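Long-range contact in agglutinin alpha chain (Maclura pomifera, PDB 3LLZ), which binds galactose-containing glycans, recognising the T-antigen disaccharide Gal-beta-1,3-GalNAc: residues 22-27 and 121-126. Numbering follows the deposited sequence.
With NGA (2-acetamido-2-deoxy-beta-D-galactopyranose), chain C.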
# COMPACT_ATOMS: atom_id res chain seq x y z
N GLU A 22 7.33 38.26 8.42
CA GLU A 22 8.14 39.07 7.53
C GLU A 22 9.07 38.23 6.65
O GLU A 22 9.48 38.66 5.58
CB GLU A 22 8.98 40.07 8.34
CG GLU A 22 8.16 40.93 9.29
CD GLU A 22 7.13 41.79 8.57
OE1 GLU A 22 6.30 42.42 9.26
OE2 GLU A 22 7.15 41.85 7.32
N THR A 23 9.39 37.02 7.11
CA THR A 23 10.28 36.15 6.35
C THR A 23 9.64 34.86 5.86
O THR A 23 9.02 34.84 4.80
CB THR A 23 11.54 35.81 7.17
OG1 THR A 23 11.17 35.27 8.44
CG2 THR A 23 12.38 37.06 7.39
N ALA A 24 9.79 33.79 6.63
CA ALA A 24 9.24 32.50 6.21
C ALA A 24 9.09 31.52 7.37
O ALA A 24 9.20 31.89 8.54
CB ALA A 24 10.14 31.89 5.14
N ILE A 25 8.81 30.27 7.02
CA ILE A 25 8.65 29.22 8.02
C ILE A 25 10.02 28.87 8.59
O ILE A 25 11.02 28.86 7.87
CB ILE A 25 8.03 27.94 7.38
CG1 ILE A 25 6.66 28.27 6.79
CG2 ILE A 25 7.91 26.83 8.43
CD1 ILE A 25 5.66 28.84 7.78
N GLY A 26 10.05 28.59 9.89
CA GLY A 26 11.29 28.23 10.55
C GLY A 26 11.37 26.73 10.82
O GLY A 26 11.14 25.92 9.93
N GLY A 27 11.70 26.38 12.07
CA GLY A 27 11.82 24.98 12.43
C GLY A 27 10.49 24.28 12.61
O GLY A 27 9.43 24.91 12.62
N GLY A 121 17.32 25.43 7.19
CA GLY A 121 18.53 26.20 7.47
C GLY A 121 17.99 27.36 8.28
O GLY A 121 17.45 27.16 9.36
N TYR A 122 18.13 28.57 7.77
CA TYR A 122 17.56 29.71 8.47
C TYR A 122 16.04 29.52 8.42
O TYR A 122 15.33 29.84 9.37
CB TYR A 122 17.95 31.02 7.78
CG TYR A 122 19.30 31.54 8.23
CD1 TYR A 122 20.45 30.75 8.14
CD2 TYR A 122 19.42 32.82 8.79
CE1 TYR A 122 21.68 31.22 8.59
CE2 TYR A 122 20.65 33.29 9.24
CZ TYR A 122 21.77 32.48 9.14
OH TYR A 122 22.99 32.94 9.61
N TRP A 123 15.57 28.96 7.31
CA TRP A 123 14.15 28.71 7.11
C TRP A 123 13.94 27.33 6.50
O TRP A 123 14.89 26.65 6.11
CB TRP A 123 13.56 29.78 6.17
CG TRP A 123 13.84 31.15 6.67
CD1 TRP A 123 13.27 31.75 7.76
CD2 TRP A 123 14.85 32.05 6.20
NE1 TRP A 123 13.88 32.96 8.00
CE2 TRP A 123 14.85 33.17 7.06
CE3 TRP A 123 15.76 32.01 5.13
CZ2 TRP A 123 15.73 34.25 6.88
CZ3 TRP A 123 16.64 33.08 4.96
CH2 TRP A 123 16.61 34.19 5.83
N LEU A 124 12.67 26.92 6.44
CA LEU A 124 12.32 25.63 5.85
C LEU A 124 12.61 25.74 4.35
O LEU A 124 11.92 26.44 3.62
CB LEU A 124 10.83 25.36 6.08
CG LEU A 124 10.24 24.10 5.46
CD1 LEU A 124 10.97 22.86 5.97
CD2 LEU A 124 8.76 24.02 5.82
N ASP A 125 13.65 25.03 3.90
CA ASP A 125 14.05 25.08 2.50
C ASP A 125 13.06 24.40 1.57
O ASP A 125 12.71 24.93 0.51
CB ASP A 125 15.42 24.43 2.32
CG ASP A 125 16.47 25.05 3.20
OD1 ASP A 125 16.68 26.28 3.11
OD2 ASP A 125 17.10 24.31 3.98
N TYR A 126 12.62 23.22 1.99
CA TYR A 126 11.68 22.44 1.21
C TYR A 126 11.24 21.27 2.07
O TYR A 126 11.83 21.01 3.12
CB TYR A 126 12.35 21.91 -0.07
CG TYR A 126 13.61 21.10 0.15
CD1 TYR A 126 14.87 21.67 -0.04
CD2 TYR A 126 13.55 19.76 0.54
CE1 TYR A 126 16.04 20.93 0.16
CE2 TYR A 126 14.71 19.01 0.74
CZ TYR A 126 15.95 19.60 0.55
OH TYR A 126 17.10 18.87 0.76
C1 NGA C . 21.44 28.52 5.27
C2 NGA C . 21.79 27.16 4.64
C3 NGA C . 21.32 27.19 3.19
C4 NGA C . 19.80 27.41 3.17
C5 NGA C . 19.51 28.76 3.85
C6 NGA C . 18.04 29.15 3.91
C7 NGA C . 23.70 25.78 5.14
C8 NGA C . 25.20 25.65 5.27
N2 NGA C . 23.23 26.94 4.70
O1 NGA C . 21.82 28.52 6.60
O3 NGA C . 21.71 25.99 2.46
O4 NGA C . 19.15 26.36 3.87
O5 NGA C . 20.02 28.75 5.21
O6 NGA C . 17.31 28.38 4.86
O7 NGA C . 22.97 24.83 5.44
O HOH W 1 13.47 34.97 10.06
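The indole of W123 lies against T23, A24 and I25. Its NE1 faces the side chain of T23, which crosses the indole at about a right angle; with T23 OG1 3.6 Å from W123 NE1, the two are joined through a water whose oxygen accepts the NE1 N-H at 2.9 Å and also hydrogen-bonds OG1. T23 OG1 sits between its own backbone N and carbonyl carbon (chi1 54°), which brings the hydroxyl to this bridge. A24 CB and I25 O both lie near the CB-CG-CD1 end: the methyl approaches obliquely, 4.1 Å from W123 CG, while I25 O lies at the ring edge, near its plane, 3.2 Å from W123 CB. Y122 CB stands 3.5 Å above one face of the W123 ring, toward its rim. L124 N donates to I25 O at 2.9 Å (N-H...O 161°). Beyond this bond the I25 and L124 side chains run alongside each other in a common direction, I25 CG2 3.9 Å from L124 CD2, and I81 of strand 78-88 packs on both. In the jacalin fold, a prism of three antiparallel sheets, the contact joins residues around the beginning of strand 25-34 to the turn between 110-120 and 124-132 and to L124 of the latter, illustrating how a residue whose amide binds sugar can be packed against a distant strand. G26 O is buried here with no partner in the model. On the turn, the amides of Y122 and W123 donate to GalNAc O5 and O6, and D125 OD1 accepts from both O4 and O6, the former at 2.6 Å. S119 OG hydrogen-bonds D125 OD2 as a second-shell partner, and G1 N also hydrogen-bonds the GalNAc.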